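Local coordinates for protein hydrolase, isochorismatase family (Pseudomonas putida, PDB 4L07) that probably hydrolyses the amide bond of maleamate, as an amidase of the isochorismatase family of hydrolases, at residues 69-74 and 97-102; 143-148 and 172-177. All blocks are in the same frame, centred on the assembly; numbering follows the deposited sequence.

Contact 1 of 2, residues 69-74 and 97-102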
loop_
_atom_site.group_PDB
_atom_site.type_symbol
_atom_site.label_atom_id
_atom_site.label_comp_id
_atom_site.label_asym_id
_atom_site.label_seq_id
_atom_site.Cartn_x
_atom_site.Cartn_y
_atom_site.Cartn_z
ATOM N N THR A 69 15.732 7.046 5.218
ATOM C CA THR A 69 16.291 6.750 6.529
ATOM C C THR A 69 15.243 5.987 7.335
ATOM O O THR A 69 14.033 6.201 7.161
ATOM C CB THR A 69 16.758 8.036 7.270
ATOM O OG1 THR A 69 17.528 7.691 8.430
ATOM C CG2 THR A 69 15.570 8.902 7.694
ATOM N N ILE A 70 15.711 5.082 8.186
ATOM C CA ILE A 70 14.859 4.416 9.159
ATOM C C ILE A 70 14.945 5.205 10.468
ATOM O O ILE A 70 16.036 5.396 11.017
ATOM C CB ILE A 70 15.310 2.955 9.412
ATOM C CG1 ILE A 70 15.117 2.095 8.148
ATOM C CG2 ILE A 70 14.563 2.369 10.605
ATOM C CD1 ILE A 70 15.783 0.728 8.208
ATOM N N ALA A 71 13.799 5.663 10.962
ATOM C CA ALA A 71 13.741 6.377 12.240
ATOM C C ALA A 71 12.454 6.045 12.984
ATOM O O ALA A 71 11.391 5.959 12.365
ATOM C CB ALA A 71 13.843 7.878 12.013
ATOM N N TYR A 72 12.563 5.854 14.300
ATOM C CA TYR A 72 11.420 5.515 15.162
ATOM C C TYR A 72 11.186 6.490 16.300
ATOM O O TYR A 72 12.127 7.021 16.887
ATOM C CB TYR A 72 11.595 4.136 15.797
ATOM C CG TYR A 72 11.836 3.051 14.797
ATOM C CD1 TYR A 72 10.798 2.577 14.000
ATOM C CD2 TYR A 72 13.108 2.514 14.627
ATOM C CE1 TYR A 72 11.020 1.585 13.059
ATOM C CE2 TYR A 72 13.342 1.523 13.692
ATOM C CZ TYR A 72 12.291 1.061 12.916
ATOM O OH TYR A 72 12.509 0.083 11.983
ATOM N N HIS A 73 9.911 6.695 16.623
ATOM C CA HIS A 73 9.541 7.265 17.907
ATOM C C HIS A 73 9.551 6.146 18.905
ATOM O O HIS A 73 9.234 5.005 18.553
ATOM C CB HIS A 73 8.153 7.892 17.834
ATOM C CG HIS A 73 8.052 9.020 16.845
ATOM N ND1 HIS A 73 8.665 10.204 17.032
ATOM C CD2 HIS A 73 7.366 9.115 15.636
ATOM C CE1 HIS A 73 8.394 11.015 15.993
ATOM N NE2 HIS A 73 7.596 10.346 15.140
ATOM N N PRO A 74 9.918 6.439 20.166
ATOM C CA PRO A 74 9.989 5.405 21.205
ATOM C C PRO A 74 8.734 4.526 21.303
ATOM O O PRO A 74 8.845 3.310 21.466
ATOM C CB PRO A 74 10.170 6.218 22.487
ATOM C CG PRO A 74 10.904 7.433 22.030
ATOM C CD PRO A 74 10.367 7.755 20.670
ATOM N N ARG A 97 21.835 10.978 16.240
ATOM C CA ARG A 97 22.775 11.045 15.126
ATOM C C ARG A 97 22.613 9.856 14.170
ATOM O O ARG A 97 22.885 9.980 12.979
ATOM C CB ARG A 97 24.219 11.122 15.641
ATOM C CG ARG A 97 25.247 11.461 14.569
ATOM C CD ARG A 97 26.633 11.667 15.162
ATOM N NE ARG A 97 27.639 11.864 14.119
ATOM C CZ ARG A 97 28.342 10.885 13.554
ATOM N NH1 ARG A 97 29.238 11.162 12.612
ATOM N NH2 ARG A 97 28.153 9.627 13.926
ATOM N N LEU A 98 22.147 8.723 14.699
ATOM C CA LEU A 98 22.048 7.471 13.932
ATOM C C LEU A 98 21.163 7.624 12.694
ATOM O O LEU A 98 21.408 6.989 11.667
ATOM C CB LEU A 98 21.490 6.331 14.805
ATOM C CG LEU A 98 22.064 5.733 16.110
ATOM C CD1 LEU A 98 22.748 4.382 15.909
ATOM C CD2 LEU A 98 22.905 6.698 16.941
ATOM N N VAL A 99 20.145 8.481 12.797
ATOM C CA VAL A 99 19.132 8.629 11.754
ATOM C C VAL A 99 19.495 9.688 10.707
ATOM O O VAL A 99 18.854 9.785 9.655
ATOM C CB VAL A 99 17.757 8.915 12.395
ATOM C CG1 VAL A 99 16.718 9.280 11.346
ATOM C CG2 VAL A 99 17.309 7.708 13.211
ATOM N N GLU A 100 20.533 10.474 10.995
ATOM C CA GLU A 100 20.986 11.526 10.089
ATOM C C GLU A 100 21.712 10.939 8.891
ATOM O O GLU A 100 22.487 9.986 9.037
ATOM C CB GLU A 100 21.910 12.501 10.830
ATOM C CG GLU A 100 21.203 13.359 11.867
ATOM C CD GLU A 100 20.315 14.421 11.239
ATOM O OE1 GLU A 100 19.151 14.550 11.675
ATOM O OE2 GLU A 100 20.770 15.121 10.304
ATOM N N ILE A 101 21.468 11.520 7.719
ATOM C CA ILE A 101 22.101 11.080 6.481
ATOM C C ILE A 101 23.583 11.428 6.557
ATOM O O ILE A 101 23.942 12.545 6.929
ATOM C CB ILE A 101 21.438 11.721 5.235
ATOM C CG1 ILE A 101 19.929 11.394 5.179
ATOM C CG2 ILE A 101 22.131 11.287 3.946
ATOM C CD1 ILE A 101 19.593 9.910 5.202
ATOM N N ASP A 102 24.432 10.460 6.233
ATOM C CA ASP A 102 25.879 10.660 6.268
ATOM C C ASP A 102 26.293 11.753 5.273
ATOM O O ASP A 102 25.934 11.702 4.096
ATOM C CB ASP A 102 26.594 9.336 5.975
ATOM C CG ASP A 102 28.078 9.377 6.305
ATOM O OD1 ASP A 102 28.715 10.420 6.059
ATOM O OD2 ASP A 102 28.606 8.359 6.804
#
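The carbonyl oxygen of V99 is held by one hydrogen bond across this contact, from the hydroxyl of T69, with OG1 lying 2.8 Å from V99 O. The donor sits in the carbonyl plane on a lone pair, at a C=O...donor angle of 125°. T69 presents OG1 with the hydroxyl anti to its own backbone N (chi1 -169°), which leaves its methyl CG2 in the crowded position between N and the carbonyl carbon.

Beside this bond V99 wedges its isopropyl group against the end of strand 65-70. Its CG1, anti to the backbone N, makes the closest approach to A71 CB, at 3.3 Å, tight for two carbons, while CG2 lies 3.4 Å from I70 O and also borders A71 CB. V99 CG1 also reaches T69 OG1 at 3.4 Å, so the polar and apolar halves of the contact adjoin. Farther along the loop, I101 CD1 rests 4.0 Å from T69 CB. Strand 112-116 covers T69 and A71 as well, through V113 and V115.

The contact thus fastens the loop preceding strand 112-116 to the C-terminal end of its neighbour in the sheet. Because a side-chain hydroxyl supplies the cross-link, the loop is secured by a directed bond and methyl packing, without extending the sheet as another strand.

Contact 2 of 2, residues 143-148 and 172-177; sequences GATTSG and ADRAKG. With SO4 (sulfate ion), chain C.
A172, D173 and T145 bury most of the surface where the end of strand 163-172 meets the turn from strand 138-144 into helix 146-159. A172 works through its backbone. Its N-H gives a nearly straight bond to G143 O (3.0 Å, 167°), almost along the C=O axis, and its own carbonyl accepts from T146 N at 2.9 Å, the donor standing above the carbonyl plane. The same oxygen lies 3.0 Å from T145 CA in a CH...O contact.

D173, with CG anti to its backbone N (chi1 -150°), swings its carboxylate to the start of helix 146-159. OD2 accepts twice from S147: S147 OG donates to the syn lone pair of D173 OD2 at 2.7 Å, while the N-H arrives from above the carboxylate plane. OD1 takes the N-H of R174 on its anti lone pair, fixing the group's rotation. An alanine here would remove all three acceptor bonds and would probably loosen the first turn of the helix and the placing of R174.

T145 follows a cis peptide bond and occupies the N-cap position of this helix. Its N-H and OG1 both donate to sulfate O2, with OG1 at 2.7 Å, and its CG2 lies over one face of the R174 guanidinium, 3.4 Å from NH1. R174 reaches along an extended chain to grip sulfate O1 with NH1 and NH2; C149 N of the same chain and K189 NZ of a neighbouring subunit also bond to the ion.

The three donors around its carboxylate would probably favour D173 in the charged form. The sulfate, probably from the crystallisation liquor, marks what is likely to be an anion-binding pocket, consistent with a site for an acidic substrate such as maleamate.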
loop_
_atom_site.group_PDB
_atom_site.type_symbol
_atom_site.label_atom_id
_atom_site.label_comp_id
_atom_site.label_asym_id
_atom_site.label_seq_id
_atom_site.Cartn_x
_atom_site.Cartn_y
_atom_site.Cartn_z
ATOM N N GLY A 143 22.785 2.231 -1.720
ATOM C CA GLY A 143 22.628 2.302 -0.272
ATOM C C GLY A 143 23.112 1.124 0.552
ATOM O O GLY A 143 23.988 0.372 0.129
ATOM N N ALA A 144 22.537 0.982 1.744
ATOM C CA ALA A 144 22.911 -0.069 2.687
ATOM C C ALA A 144 21.668 -0.650 3.363
ATOM O O ALA A 144 20.772 0.104 3.730
ATOM C CB ALA A 144 23.864 0.491 3.734
ATOM N N THR A 145 21.588 -1.972 3.531
ATOM C CA THR A 145 22.586 -2.923 3.045
ATOM C C THR A 145 22.032 -3.645 1.829
ATOM O O THR A 145 20.814 -3.741 1.644
ATOM C CB THR A 145 22.958 -3.976 4.111
ATOM O OG1 THR A 145 21.795 -4.749 4.457
ATOM C CG2 THR A 145 23.512 -3.302 5.358
ATOM N N THR A 146 22.928 -4.164 1.000
ATOM C CA THR A 146 22.527 -4.861 -0.225
ATOM C C THR A 146 21.457 -5.919 0.022
ATOM O O THR A 146 20.433 -5.950 -0.674
ATOM C CB THR A 146 23.736 -5.514 -0.901
ATOM O OG1 THR A 146 24.826 -4.589 -0.872
ATOM C CG2 THR A 146 23.413 -5.874 -2.342
ATOM N N SER A 147 21.693 -6.767 1.021
ATOM C CA SER A 147 20.798 -7.890 1.301
ATOM C C SER A 147 19.529 -7.498 2.048
ATOM O O SER A 147 18.578 -8.272 2.080
ATOM C CB SER A 147 21.525 -9.012 2.049
ATOM O OG SER A 147 22.111 -8.561 3.264
ATOM N N GLY A 148 19.516 -6.306 2.644
ATOM C CA GLY A 148 18.386 -5.864 3.460
ATOM C C GLY A 148 17.555 -4.803 2.771
ATOM O O GLY A 148 16.769 -5.102 1.862
ATOM N N ALA A 172 26.454 -1.275 -0.104
ATOM C CA ALA A 172 27.296 -1.773 0.987
ATOM C C ALA A 172 26.556 -2.841 1.792
ATOM O O ALA A 172 25.330 -2.800 1.916
ATOM C CB ALA A 172 27.721 -0.622 1.887
ATOM N N ASP A 173 27.298 -3.799 2.334
ATOM C CA ASP A 173 26.711 -4.811 3.205
ATOM C C ASP A 173 27.681 -5.235 4.312
ATOM O O ASP A 173 28.865 -4.842 4.306
ATOM C CB ASP A 173 26.253 -6.021 2.378
ATOM C CG ASP A 173 25.060 -6.737 2.996
ATOM O OD1 ASP A 173 24.912 -6.704 4.237
ATOM O OD2 ASP A 173 24.269 -7.337 2.235
ATOM N N ARG A 174 27.170 -6.027 5.252
ATOM C CA ARG A 174 27.917 -6.499 6.423
ATOM C C ARG A 174 28.838 -7.660 6.113
ATOM O O ARG A 174 29.772 -7.926 6.865
ATOM C CB ARG A 174 26.954 -6.925 7.530
ATOM C CG ARG A 174 26.181 -5.761 8.094
ATOM C CD ARG A 174 25.186 -6.148 9.166
ATOM N NE ARG A 174 24.462 -4.947 9.559
ATOM C CZ ARG A 174 23.330 -4.534 8.999
ATOM N NH1 ARG A 174 22.761 -5.248 8.028
ATOM N NH2 ARG A 174 22.766 -3.405 9.414
ATOM N N ALA A 175 28.550 -8.359 5.020
ATOM C CA ALA A 175 29.306 -9.545 4.614
ATOM C C ALA A 175 29.136 -9.773 3.125
ATOM O O ALA A 175 28.120 -9.381 2.542
ATOM C CB ALA A 175 28.844 -10.768 5.396
ATOM N N LYS A 176 30.135 -10.408 2.518
ATOM C CA LYS A 176 30.164 -10.645 1.078
ATOM C C LYS A 176 29.063 -11.605 0.612
ATOM O O LYS A 176 28.449 -11.385 -0.434
ATOM C CB LYS A 176 31.543 -11.180 0.680
ATOM C CG LYS A 176 31.779 -11.359 -0.808
ATOM C CD LYS A 176 33.217 -11.809 -1.047
ATOM C CE LYS A 176 33.439 -12.294 -2.469
ATOM N NZ LYS A 176 34.831 -12.805 -2.632
ATOM N N GLY A 177 28.829 -12.664 1.386
ATOM C CA GLY A 177 27.848 -13.706 1.032
ATOM C C GLY A 177 26.455 -13.182 0.708
ATOM O O GLY A 177 25.988 -13.335 -0.420
HETATM S S SO4 C . 19.499 -3.549 6.673
HETATM O O1 SO4 C . 20.772 -3.371 7.420
HETATM O O2 SO4 C . 19.690 -3.258 5.246
HETATM O O3 SO4 C . 19.045 -4.949 6.812
HETATM O O4 SO4 C . 18.441 -2.655 7.223
#

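Contact 1 closes before contact 2 opens along the chain, and both lie within the isochorismatase domain at ends of strands of the same parallel six-stranded sheet. Strand 65-70, used by contact 1, is separated by strand 22-27 from strand 138-144, which meets 163-172 in contact 2. The centres stand 18 Å apart, and the nearest atoms about 7 Å, so the two do not touch. The I70 side chain, its tip directed away from the V99 loop, comes within about 4 Å of the sulfate held in contact 2. Together they suggest a pocket lined from several strand ends: contact 1 fastens a loop to strand 65-70, whose I70 approaches the sulfate, while contact 2 holds the anion.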